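Local structure of succinate-semialdehyde dehydrogenase (Synechococcus sp., 4ITA) at residues A6-P10 against T73-K77; L245-V249 against E279-L284; K268-L272 against L381-I385; Y343-T349 against P365-V369; G390-N396 against V413-V419. The protein probably oxidises succinic semialdehyde to succinate with a nicotinamide cofactor, and is seen here with NADPH bound. Residues are numbered along the deposited sequence.

Contact 1 (A6-P10 against T73-K77); sequences ATINP and TEMGK
Residues 6-8 are extended, and the chain continues through Asn9 to Pro10 at phi/psi -73/-13. Opposite lies the C-terminal end of helix 64-75: Thr73 and Glu74 are helical, and Gly76 (85/1) is the first residue to leave helical angles. Asn9 CA sits 5.3 Å from Glu74 CA, and Pro10 CA 5.8 Å from Gly76 CA. Glycine suits this place twice over: positive phi favours it, and a beta carbon would clash with Pro10 CG, which lies 3.5 Å from Gly76 N. Proline, lacking an NH, brings its ring against the helix-end backbone; Thr73 O meets CH groups here, Pro10 CD at 3.3 Å and Asn9 CA in a CA-H...O contact of 3.4 Å. Thr7 (chi1 m) gives a hydrogen bond from OG1 to Glu74 OE2 at 2.7 Å; Glu74, chi1 m and chi2 t, points its CB away but curls its carboxylate back, where it also accepts from the backbone N of Gln163 and Cys164. A water joins Ile8 N to Glu74 O, 2.8 Å from each. The arrangement is a helix C-terminus ended by a positive-phi glycine and covered by the N-terminal strand, which pairs with strand 15-18 in a small antiparallel sheet.

Contact 2 (L245-V249 against E279-L284); sequences LDEAV and EFLEKL
Two carboxylates share one ammonium group on the outer side of this helix pair: Lys283 NZ forms salt bridges with Asp246 OD1 across the interface (2.8 Å) and with Glu279 OE2 one turn earlier on its own helix (2.7 Å). Lys283 reaches them with chi1 m and the rest of its chain trans, while Glu279 is extended (chi1 and chi2 t) and Asp246 takes chi1 m. Both segments are regular helix, their axes 9.8 Å apart at closest approach and crossing at -42°. In register, Leu245 CA faces Phe280 CA at 6.5 Å and Val249 CA faces Leu284 CA at 5.7 Å. Beneath the charges the seam is apolar. Phe280, chi1 t, turns its ring under the seam, between it and the sheet, where it touches Val239, Phe270 and Leu272. Val249 CG2 stands over one face, 3.8 Å from the centroid, in a CH-pi contact, and Ala248 CB is 3.8 Å from Phe280 CE1. Alanine is small enough to let the ring in, and branched Val249 also covers Lys283, its CG2 lying 3.7 Å from Lys283 CB. Helices 245-257 and 274-289 thus cover one face of an alpha/beta domain's parallel strands, in the layered manner of Rossmann-like folds.

Contact 3 (K268-L272 against L381-I385); sequences KRFIL and LANDI
Arg269 reaches out from strand 268-272 to the last turn of helix 375-383 and grips it by two backbone carbonyls. With chi1 m, chi2 t and chi3 m, its side chain bends so that NH1 donates to Leu381 O (3.0 Å, 158°) and NH2 to Ala382 O (2.8 Å, 161°). Both oxygens lie near the guanidinium plane, at its edge, whereas Ile385 CG2 covers one face. Arginine fits because one planar, charged group can satisfy two carbonyls at a helix C-terminus, where they no longer all find amide partners within the helix; its NE has a further acceptor in Ser234 O. Strand 267-273 lies inside the seven-stranded sheet, between strands 366-372 and 235-239, and helix 375-383, which follows strand 366-372, packs on one face of it, as in the layered alpha/beta architecture of Rossmann-like folds. Arg269 and Ile271, two residues apart on an extended backbone, point their CA-to-CB bonds toward that helix; Phe270 and Leu272 project to the other face, against helix 274-289. Ile271 (chi1 m, chi2 t) extends CD1 to 3.9 Å from Ala382 CB and 4.0 Å from Leu381 CG, and the small alanine lets the strand come near: Ile271 CA and Ala382 CA are 7.4 Å apart. Beyond the helix, Asp384 (phi/psi -83/58) centres an inverse gamma turn that brings Ile385 (chi1 p, chi2 t) back, its CD1 3.3 Å from Arg269 NH2.

Contact 4 (Y343-T349 against P365-V369); sequences YPPTILT and PVAMV
This is a parallel beta pairing inside the seven-stranded sheet, where strand 346-349 lies between strands 328-331 and 366-372. The axes of 346-349 and 366-369 approach to 4.6 Å, crossing at -22°. Thr346 pairs with Val366, Ile347 with Ala367 and Leu348 with Met368, CA-CA 4.5 to 5.0 Å. Four hydrogen bonds join them: Thr346 N to Pro365 O (2.9 Å), Ala367 N to Thr346 O (2.8 Å), Leu348 N to Ala367 O (2.9 Å) and Val369 N to Leu348 O (2.9 Å). Beta-branched Thr346, Ile347 and Val366 suit the extended backbone. On one face Ile347 CG2 meets Val369 CG2 at 3.7 Å, beside small Ala367; on the other Leu348 CD1 lies 4.1 Å from Val366 CG1, and Tyr343 CE2 3.8 Å from Val366 CG2. Thr346 OG1 donates to Pro344 O at 2.8 Å and bonds to Gly333 N. Alternate backbone groups pair here, Ile347 and Met368 turning theirs to the next strands, leaving mainly hydrocarbon toward helices 274-289 (Ile347, Ala367, Val369) and 309-325 (Tyr343, Val366).

Contact 5 (G390-N396 against V413-V419); sequences GASAWTN and VFINGMV
The indole of Trp394 (chi1 m, chi2 69°) lies over the loop that follows strand 412-415: Asn416 CA stands 3.7 Å from the centroid of its six-membered ring, 12° off the normal, in a CH-pi contact, and Gly417 N is 3.4 Å from Trp394 CZ2. The ring's NE1 donates to Ser392 OG (2.9 Å), which, with chi1 t, passes its own proton to Gly417 O at 2.8 Å. Upstream the strands are parallel, axes 4.7 Å apart and crossing at -19°, with Ser392 opposite Phe414 and Ala393 opposite Ile415, CA-CA 4.7 and 5.0 Å. Phe414 N bonds to Ala391 O, Ala393 N to Phe414 O and Asn416 N to Ala393 O, each 2.9 Å. They are the two strands of a right-handed beta-alpha-beta crossover through helix 398-407, onto which Ala393 and Ile415 face; Ala393 CB meets Ile415 CD1 at 4.0 Å. Asn416, at the left-handed phi/psi 62/33 that asparagine tolerates well, turns its amide (chi1 m) back to mimic a strand: OD1 accepts from Thr395 N and ND2 donates to Thr395 O, both 3.0 Å. Beyond, residues 413-415 pair in parallel with a strand of the second subunit, and Phe414 stacks on Trp454 of that subunit. Side-chain amide and hydroxyl thus take over where the backbone ladder stops, so pairing runs past the last backbone bond as the chain leaves the sheet.

Contacts 2 to 5 share one domain, built on the seven-stranded sheet. Contacts 3 and 4 meet edge to edge, Phe270 N lying 2.8 Å from Met368 O, a probable hydrogen bond; their centres are about 14 Å apart. The helices of contact 2 cover the sheet opposite the helix of contact 3: Phe280 CD2 is 3.5 Å from Leu272 CD2, Leu281 CD1 is 4.0 Å from Val369 CG2 of contact 4, and Ala248 CB is 3.7 Å from Trp394 CE3 of contact 5. Contact 1 stands apart, its nearest atoms about 9 Å from contact 4. Yet the Met75 side chain is about 9 Å from bound NADPH, and Gly390 of contact 5 lies at a similar distance, against about 12 Å for the Ile385 side chain.

Contact 1 (A6-P10 against T73-K77)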
# COMPACT_ATOMS: atom_id res chain seq x y z
N ALA A 6 27.16 14.45 9.27
CA ALA A 6 28.06 15.58 9.10
C ALA A 6 27.78 16.35 7.82
O ALA A 6 27.30 15.79 6.82
CB ALA A 6 29.51 15.10 9.11
N THR A 7 28.07 17.64 7.86
CA THR A 7 28.15 18.43 6.64
C THR A 7 29.56 18.31 6.09
O THR A 7 30.52 18.74 6.74
CB THR A 7 27.85 19.92 6.90
OG1 THR A 7 26.54 20.06 7.47
CG2 THR A 7 27.93 20.73 5.59
N ILE A 8 29.69 17.69 4.93
CA ILE A 8 30.95 17.65 4.20
C ILE A 8 30.71 18.27 2.84
O ILE A 8 29.96 17.73 2.02
CB ILE A 8 31.48 16.22 4.05
CG1 ILE A 8 31.65 15.57 5.43
CG2 ILE A 8 32.80 16.23 3.29
CD1 ILE A 8 32.03 14.11 5.39
N ASN A 9 31.31 19.43 2.61
CA ASN A 9 31.10 20.19 1.38
C ASN A 9 31.70 19.45 0.18
O ASN A 9 32.91 19.30 0.10
CB ASN A 9 31.73 21.58 1.53
CG ASN A 9 31.34 22.53 0.41
OD1 ASN A 9 31.11 22.12 -0.72
ND2 ASN A 9 31.28 23.81 0.73
N PRO A 10 30.85 19.00 -0.76
CA PRO A 10 31.36 18.19 -1.87
C PRO A 10 32.16 18.98 -2.90
O PRO A 10 32.83 18.37 -3.73
CB PRO A 10 30.08 17.62 -2.50
CG PRO A 10 29.05 18.66 -2.22
CD PRO A 10 29.38 19.17 -0.83
N THR A 73 25.67 23.85 -0.20
CA THR A 73 26.81 23.60 0.67
C THR A 73 26.90 22.13 1.06
O THR A 73 27.99 21.55 1.06
CB THR A 73 26.72 24.45 1.94
OG1 THR A 73 26.76 25.84 1.58
CG2 THR A 73 27.86 24.14 2.90
N GLU A 74 25.77 21.53 1.41
CA GLU A 74 25.79 20.15 1.90
C GLU A 74 25.90 19.09 0.81
O GLU A 74 26.57 18.08 1.00
CB GLU A 74 24.58 19.86 2.78
CG GLU A 74 24.55 20.65 4.08
CD GLU A 74 23.65 20.03 5.13
OE1 GLU A 74 22.44 19.88 4.86
OE2 GLU A 74 24.17 19.70 6.22
N MET A 75 25.22 19.29 -0.32
CA MET A 75 25.14 18.21 -1.30
C MET A 75 25.45 18.59 -2.75
O MET A 75 25.35 17.75 -3.64
CB MET A 75 23.82 17.44 -1.16
CG MET A 75 22.55 18.30 -1.14
SD MET A 75 22.12 19.09 -2.73
CE MET A 75 21.92 17.64 -3.79
N GLY A 76 25.84 19.84 -2.98
CA GLY A 76 26.51 20.22 -4.23
C GLY A 76 25.67 20.56 -5.45
O GLY A 76 26.23 20.86 -6.50
N LYS A 77 24.35 20.52 -5.35
CA LYS A 77 23.53 20.94 -6.49
C LYS A 77 23.70 22.45 -6.70
O LYS A 77 24.04 23.18 -5.77
CB LYS A 77 22.05 20.57 -6.30
CG LYS A 77 21.27 21.50 -5.38
CD LYS A 77 19.86 20.97 -5.13
CE LYS A 77 18.99 21.18 -6.34
NZ LYS A 77 17.87 20.19 -6.41
O HOH W 1 27.31 17.18 3.59

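Contact 2 (L245-V249 against E279-L284)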
# COMPACT_ATOMS: atom_id res chain seq x y z
N LEU A 245 13.78 17.44 -33.24
CA LEU A 245 15.08 16.94 -32.81
C LEU A 245 15.82 17.94 -31.93
O LEU A 245 16.38 17.56 -30.90
CB LEU A 245 15.94 16.57 -34.02
CG LEU A 245 16.37 15.12 -34.21
CD1 LEU A 245 15.25 14.14 -33.87
CD2 LEU A 245 16.85 14.90 -35.63
N ASP A 246 15.83 19.20 -32.33
CA ASP A 246 16.55 20.21 -31.56
C ASP A 246 15.95 20.38 -30.16
O ASP A 246 16.69 20.49 -29.18
CB ASP A 246 16.63 21.55 -32.29
CG ASP A 246 17.56 21.51 -33.48
OD1 ASP A 246 18.36 20.56 -33.61
OD2 ASP A 246 17.51 22.46 -34.30
N GLU A 247 14.62 20.39 -30.06
CA GLU A 247 13.97 20.45 -28.75
C GLU A 247 14.31 19.21 -27.92
O GLU A 247 14.62 19.31 -26.74
CB GLU A 247 12.45 20.61 -28.85
CG GLU A 247 11.79 20.79 -27.48
CD GLU A 247 10.26 20.84 -27.51
OE1 GLU A 247 9.67 20.53 -28.57
OE2 GLU A 247 9.67 21.19 -26.47
N ALA A 248 14.25 18.04 -28.55
CA ALA A 248 14.56 16.79 -27.86
C ALA A 248 15.99 16.77 -27.31
O ALA A 248 16.23 16.28 -26.20
CB ALA A 248 14.30 15.59 -28.77
N VAL A 249 16.95 17.30 -28.07
CA VAL A 249 18.34 17.38 -27.60
C VAL A 249 18.49 18.32 -26.41
O VAL A 249 19.16 18.00 -25.41
CB VAL A 249 19.29 17.85 -28.73
CG1 VAL A 249 20.67 18.17 -28.16
CG2 VAL A 249 19.40 16.79 -29.81
N GLU A 279 22.24 12.38 -36.26
CA GLU A 279 22.03 13.80 -36.01
C GLU A 279 21.79 14.08 -34.52
O GLU A 279 22.39 14.98 -33.94
CB GLU A 279 20.87 14.35 -36.83
CG GLU A 279 20.59 15.82 -36.57
CD GLU A 279 19.44 16.37 -37.39
OE1 GLU A 279 18.96 15.66 -38.29
OE2 GLU A 279 19.01 17.52 -37.11
N PHE A 280 20.90 13.30 -33.91
CA PHE A 280 20.61 13.50 -32.50
C PHE A 280 21.86 13.29 -31.64
O PHE A 280 22.15 14.09 -30.75
CB PHE A 280 19.47 12.58 -32.02
CG PHE A 280 19.07 12.82 -30.58
CD1 PHE A 280 18.00 13.65 -30.27
CD2 PHE A 280 19.78 12.23 -29.54
CE1 PHE A 280 17.65 13.88 -28.94
CE2 PHE A 280 19.43 12.46 -28.22
CZ PHE A 280 18.36 13.28 -27.93
N LEU A 281 22.60 12.21 -31.89
CA LEU A 281 23.77 11.91 -31.06
C LEU A 281 24.85 12.98 -31.19
O LEU A 281 25.48 13.34 -30.20
CB LEU A 281 24.33 10.53 -31.38
CG LEU A 281 25.52 10.09 -30.52
CD1 LEU A 281 25.19 10.19 -29.03
CD2 LEU A 281 25.95 8.68 -30.89
N GLU A 282 25.08 13.48 -32.40
CA GLU A 282 26.06 14.54 -32.58
C GLU A 282 25.65 15.77 -31.78
O GLU A 282 26.47 16.38 -31.08
CB GLU A 282 26.24 14.92 -34.06
CG GLU A 282 27.05 16.22 -34.25
CD GLU A 282 27.43 16.51 -35.69
OE1 GLU A 282 28.31 15.80 -36.23
OE2 GLU A 282 26.88 17.47 -36.29
N LYS A 283 24.38 16.13 -31.88
CA LYS A 283 23.86 17.29 -31.17
C LYS A 283 23.88 17.11 -29.65
O LYS A 283 24.14 18.06 -28.91
CB LYS A 283 22.47 17.67 -31.69
CG LYS A 283 22.53 18.26 -33.09
CD LYS A 283 21.16 18.59 -33.67
CE LYS A 283 21.31 19.41 -34.94
NZ LYS A 283 20.01 19.61 -35.64
N LEU A 284 23.65 15.88 -29.18
CA LEU A 284 23.70 15.59 -27.75
C LEU A 284 25.14 15.72 -27.25
O LEU A 284 25.41 16.30 -26.20
CB LEU A 284 23.17 14.18 -27.48
CG LEU A 284 22.96 13.83 -26.01
CD1 LEU A 284 21.69 14.49 -25.50
CD2 LEU A 284 22.92 12.32 -25.80

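Contact 3 (K268-L272 against L381-I385)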
# COMPACT_ATOMS: atom_id res chain seq x y z
N LYS A 268 18.16 8.56 -18.48
CA LYS A 268 19.39 7.79 -18.31
C LYS A 268 19.80 6.97 -19.54
O LYS A 268 20.98 6.78 -19.81
CB LYS A 268 19.32 6.91 -17.05
CG LYS A 268 19.04 7.71 -15.78
CD LYS A 268 19.57 7.02 -14.51
CE LYS A 268 19.37 7.91 -13.27
NZ LYS A 268 18.02 7.76 -12.63
N ARG A 269 18.81 6.48 -20.28
CA ARG A 269 19.05 5.68 -21.48
C ARG A 269 18.36 6.32 -22.67
O ARG A 269 17.13 6.37 -22.73
CB ARG A 269 18.55 4.24 -21.27
CG ARG A 269 19.33 3.47 -20.17
CD ARG A 269 18.75 2.06 -19.90
NE ARG A 269 17.34 2.19 -19.59
CZ ARG A 269 16.34 1.57 -20.23
NH1 ARG A 269 16.58 0.65 -21.15
NH2 ARG A 269 15.10 1.87 -19.89
N PHE A 270 19.16 6.84 -23.59
CA PHE A 270 18.66 7.48 -24.80
C PHE A 270 18.51 6.42 -25.88
O PHE A 270 19.48 5.74 -26.22
CB PHE A 270 19.62 8.59 -25.24
CG PHE A 270 19.60 9.78 -24.33
CD1 PHE A 270 20.25 9.74 -23.10
CD2 PHE A 270 18.89 10.91 -24.67
CE1 PHE A 270 20.21 10.84 -22.25
CE2 PHE A 270 18.85 12.01 -23.83
CZ PHE A 270 19.51 11.97 -22.61
N ILE A 271 17.29 6.27 -26.37
CA ILE A 271 16.94 5.24 -27.33
C ILE A 271 16.53 5.92 -28.62
O ILE A 271 15.48 6.56 -28.70
CB ILE A 271 15.84 4.32 -26.76
CG1 ILE A 271 16.38 3.60 -25.51
CG2 ILE A 271 15.38 3.32 -27.81
CD1 ILE A 271 15.33 2.89 -24.68
N LEU A 272 17.41 5.83 -29.62
CA LEU A 272 17.30 6.66 -30.81
C LEU A 272 16.93 5.83 -32.03
O LEU A 272 17.60 4.85 -32.35
CB LEU A 272 18.63 7.36 -31.08
CG LEU A 272 19.27 8.06 -29.87
CD1 LEU A 272 20.58 8.72 -30.28
CD2 LEU A 272 18.31 9.07 -29.28
N LEU A 381 13.32 -2.41 -25.66
CA LEU A 381 14.56 -1.97 -25.04
C LEU A 381 14.26 -1.04 -23.86
O LEU A 381 14.89 -1.14 -22.81
CB LEU A 381 15.46 -1.28 -26.06
CG LEU A 381 16.80 -0.75 -25.55
CD1 LEU A 381 17.60 -1.86 -24.91
CD2 LEU A 381 17.57 -0.13 -26.70
N ALA A 382 13.29 -0.16 -24.06
CA ALA A 382 12.90 0.77 -23.00
C ALA A 382 12.49 0.04 -21.73
O ALA A 382 12.79 0.48 -20.61
CB ALA A 382 11.78 1.68 -23.47
N ASN A 383 11.81 -1.09 -21.89
CA ASN A 383 11.29 -1.85 -20.76
C ASN A 383 12.26 -2.90 -20.21
O ASN A 383 11.97 -3.52 -19.19
CB ASN A 383 9.98 -2.54 -21.13
CG ASN A 383 8.84 -1.58 -21.35
OD1 ASN A 383 8.86 -0.45 -20.86
ND2 ASN A 383 7.82 -2.02 -22.09
N ASP A 384 13.39 -3.08 -20.87
CA ASP A 384 14.32 -4.17 -20.54
C ASP A 384 15.25 -3.77 -19.38
O ASP A 384 16.48 -3.77 -19.52
CB ASP A 384 15.12 -4.58 -21.78
CG ASP A 384 15.90 -5.87 -21.57
OD1 ASP A 384 15.46 -6.70 -20.75
OD2 ASP A 384 16.95 -6.03 -22.22
N ILE A 385 14.63 -3.43 -18.26
CA ILE A 385 15.33 -3.02 -17.05
C ILE A 385 14.51 -3.48 -15.84
O ILE A 385 13.33 -3.79 -15.98
CB ILE A 385 15.47 -1.48 -16.96
CG1 ILE A 385 14.17 -0.79 -17.36
CG2 ILE A 385 16.64 -1.00 -17.81
CD1 ILE A 385 14.12 0.70 -16.99

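Contact 4 (Y343-T349 against P365-V369)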
# COMPACT_ATOMS: atom_id res chain seq x y z
N TYR A 343 32.67 14.79 -11.49
CA TYR A 343 32.64 13.85 -12.61
C TYR A 343 31.97 14.55 -13.79
O TYR A 343 30.92 15.17 -13.63
CB TYR A 343 31.86 12.59 -12.22
CG TYR A 343 32.17 11.41 -13.11
CD1 TYR A 343 33.20 10.53 -12.80
CD2 TYR A 343 31.45 11.19 -14.28
CE1 TYR A 343 33.50 9.46 -13.61
CE2 TYR A 343 31.75 10.12 -15.11
CZ TYR A 343 32.78 9.26 -14.77
OH TYR A 343 33.07 8.20 -15.59
N PRO A 344 32.58 14.48 -14.98
CA PRO A 344 32.10 15.27 -16.12
C PRO A 344 30.92 14.63 -16.83
O PRO A 344 30.74 13.41 -16.76
CB PRO A 344 33.31 15.28 -17.06
CG PRO A 344 33.93 13.95 -16.82
CD PRO A 344 33.78 13.70 -15.34
N PRO A 345 30.10 15.44 -17.52
CA PRO A 345 29.10 14.89 -18.44
C PRO A 345 29.74 13.86 -19.36
O PRO A 345 30.81 14.10 -19.92
CB PRO A 345 28.66 16.12 -19.23
CG PRO A 345 28.81 17.25 -18.25
CD PRO A 345 30.06 16.92 -17.47
N THR A 346 29.10 12.71 -19.48
CA THR A 346 29.69 11.56 -20.15
C THR A 346 28.64 10.90 -21.04
O THR A 346 27.47 10.83 -20.68
CB THR A 346 30.20 10.54 -19.11
OG1 THR A 346 31.25 11.13 -18.33
CG2 THR A 346 30.73 9.27 -19.77
N ILE A 347 29.08 10.42 -22.20
CA ILE A 347 28.20 9.67 -23.09
C ILE A 347 28.87 8.36 -23.46
O ILE A 347 30.02 8.35 -23.91
CB ILE A 347 27.87 10.46 -24.37
CG1 ILE A 347 27.16 11.78 -24.03
CG2 ILE A 347 27.04 9.60 -25.33
CD1 ILE A 347 27.02 12.73 -25.21
N LEU A 348 28.15 7.25 -23.22
CA LEU A 348 28.61 5.91 -23.57
C LEU A 348 27.76 5.35 -24.70
O LEU A 348 26.53 5.47 -24.70
CB LEU A 348 28.52 4.97 -22.37
CG LEU A 348 29.25 5.37 -21.08
CD1 LEU A 348 28.97 4.36 -19.97
CD2 LEU A 348 30.74 5.52 -21.32
N THR A 349 28.44 4.74 -25.68
CA THR A 349 27.78 4.14 -26.82
C THR A 349 28.30 2.72 -27.02
O THR A 349 29.29 2.32 -26.39
CB THR A 349 28.06 4.93 -28.11
OG1 THR A 349 29.46 4.85 -28.41
CG2 THR A 349 27.67 6.40 -27.94
N PRO A 365 25.97 12.38 -14.28
CA PRO A 365 25.56 12.85 -15.60
C PRO A 365 26.14 12.02 -16.74
O PRO A 365 26.91 12.53 -17.57
CB PRO A 365 26.12 14.28 -15.64
CG PRO A 365 27.35 14.21 -14.79
CD PRO A 365 27.01 13.24 -13.67
N VAL A 366 25.76 10.75 -16.78
CA VAL A 366 26.33 9.78 -17.71
C VAL A 366 25.20 9.16 -18.52
O VAL A 366 24.36 8.43 -17.98
CB VAL A 366 27.10 8.66 -16.95
CG1 VAL A 366 27.69 7.63 -17.92
CG2 VAL A 366 28.18 9.27 -16.08
N ALA A 367 25.16 9.46 -19.81
CA ALA A 367 24.11 8.96 -20.69
C ALA A 367 24.54 7.68 -21.39
O ALA A 367 25.63 7.63 -21.93
CB ALA A 367 23.76 10.00 -21.72
N MET A 368 23.68 6.66 -21.36
CA MET A 368 23.86 5.48 -22.22
C MET A 368 23.03 5.70 -23.49
O MET A 368 21.88 6.13 -23.40
CB MET A 368 23.41 4.19 -21.51
CG MET A 368 24.25 3.78 -20.30
SD MET A 368 23.82 2.15 -19.55
CE MET A 368 22.59 2.66 -18.32
N VAL A 369 23.60 5.42 -24.66
CA VAL A 369 22.90 5.66 -25.92
C VAL A 369 22.75 4.36 -26.70
O VAL A 369 23.69 3.56 -26.77
CB VAL A 369 23.62 6.72 -26.77
CG1 VAL A 369 22.85 7.01 -28.06
CG2 VAL A 369 23.80 8.01 -25.97

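Contact 5 (G390-N396 against V413-V419)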
# COMPACT_ATOMS: atom_id res chain seq x y z
N GLY A 390 9.97 6.55 -14.60
CA GLY A 390 9.45 7.41 -15.65
C GLY A 390 9.89 6.98 -17.04
O GLY A 390 10.72 6.09 -17.21
N ALA A 391 9.31 7.62 -18.05
CA ALA A 391 9.69 7.36 -19.44
C ALA A 391 9.30 8.57 -20.26
O ALA A 391 8.24 9.15 -20.05
CB ALA A 391 8.98 6.11 -19.96
N SER A 392 10.18 8.95 -21.19
CA SER A 392 9.91 10.06 -22.10
C SER A 392 10.05 9.59 -23.54
O SER A 392 11.01 8.88 -23.86
CB SER A 392 10.90 11.19 -21.81
OG SER A 392 10.75 12.29 -22.70
N ALA A 393 9.11 9.97 -24.40
CA ALA A 393 9.15 9.59 -25.81
C ALA A 393 8.79 10.76 -26.70
O ALA A 393 7.88 11.54 -26.39
CB ALA A 393 8.25 8.39 -26.09
N TRP A 394 9.51 10.88 -27.81
CA TRP A 394 9.43 12.03 -28.70
C TRP A 394 9.00 11.59 -30.09
O TRP A 394 9.72 10.87 -30.78
CB TRP A 394 10.76 12.78 -28.73
CG TRP A 394 11.07 13.34 -27.38
CD1 TRP A 394 11.39 12.63 -26.25
CD2 TRP A 394 11.01 14.71 -26.99
NE1 TRP A 394 11.55 13.49 -25.19
CE2 TRP A 394 11.33 14.77 -25.62
CE3 TRP A 394 10.74 15.90 -27.68
CZ2 TRP A 394 11.38 15.98 -24.92
CZ3 TRP A 394 10.79 17.10 -26.98
CH2 TRP A 394 11.11 17.13 -25.62
N THR A 395 7.80 12.00 -30.47
CA THR A 395 7.20 11.63 -31.74
C THR A 395 5.96 12.47 -31.92
O THR A 395 5.29 12.83 -30.95
CB THR A 395 6.81 10.13 -31.78
OG1 THR A 395 5.99 9.90 -32.93
CG2 THR A 395 6.04 9.73 -30.53
N ASN A 396 5.65 12.77 -33.17
CA ASN A 396 4.44 13.51 -33.49
C ASN A 396 3.45 12.70 -34.30
O ASN A 396 2.51 13.24 -34.88
CB ASN A 396 4.80 14.84 -34.15
CG ASN A 396 5.41 15.80 -33.16
OD1 ASN A 396 4.73 16.29 -32.27
ND2 ASN A 396 6.71 16.04 -33.29
N VAL A 413 4.53 8.44 -18.13
CA VAL A 413 4.97 8.56 -19.51
C VAL A 413 4.72 9.97 -20.00
O VAL A 413 3.57 10.46 -19.99
CB VAL A 413 4.25 7.55 -20.44
CG1 VAL A 413 4.71 7.74 -21.88
CG2 VAL A 413 4.50 6.12 -19.98
N PHE A 414 5.80 10.63 -20.42
CA PHE A 414 5.72 11.98 -20.97
C PHE A 414 6.01 11.94 -22.47
O PHE A 414 7.01 11.36 -22.90
CB PHE A 414 6.72 12.91 -20.28
CG PHE A 414 6.23 13.46 -18.96
CD1 PHE A 414 5.83 12.62 -17.93
CD2 PHE A 414 6.18 14.84 -18.75
CE1 PHE A 414 5.39 13.13 -16.72
CE2 PHE A 414 5.75 15.36 -17.55
CZ PHE A 414 5.34 14.51 -16.53
N ILE A 415 5.12 12.53 -23.25
CA ILE A 415 5.29 12.60 -24.70
C ILE A 415 5.69 14.02 -25.10
O ILE A 415 4.98 14.99 -24.81
CB ILE A 415 4.00 12.19 -25.44
CG1 ILE A 415 3.56 10.77 -25.04
CG2 ILE A 415 4.17 12.31 -26.95
CD1 ILE A 415 4.56 9.68 -25.41
N ASN A 416 6.85 14.14 -25.75
CA ASN A 416 7.39 15.42 -26.21
C ASN A 416 7.69 16.39 -25.07
O ASN A 416 7.56 17.61 -25.21
CB ASN A 416 6.48 16.07 -27.27
CG ASN A 416 6.39 15.24 -28.54
OD1 ASN A 416 7.32 14.52 -28.90
ND2 ASN A 416 5.25 15.32 -29.22
N GLY A 417 8.08 15.82 -23.93
CA GLY A 417 8.60 16.60 -22.82
C GLY A 417 9.38 15.69 -21.90
O GLY A 417 9.23 14.47 -21.96
N MET A 418 10.22 16.28 -21.04
CA MET A 418 10.91 15.50 -20.03
C MET A 418 9.99 15.18 -18.86
O MET A 418 9.11 15.97 -18.51
CB MET A 418 12.18 16.21 -19.53
CG MET A 418 11.99 17.62 -18.95
SD MET A 418 13.53 18.38 -18.29
CE MET A 418 13.56 17.58 -16.71
N VAL A 419 10.20 14.03 -18.25
CA VAL A 419 9.46 13.67 -17.05
C VAL A 419 9.78 14.68 -15.95
O VAL A 419 10.95 15.03 -15.74
CB VAL A 419 9.82 12.24 -16.59
CG1 VAL A 419 9.08 11.87 -15.32
CG2 VAL A 419 9.51 11.23 -17.69
O HOH W 2 8.71 16.23 -30.67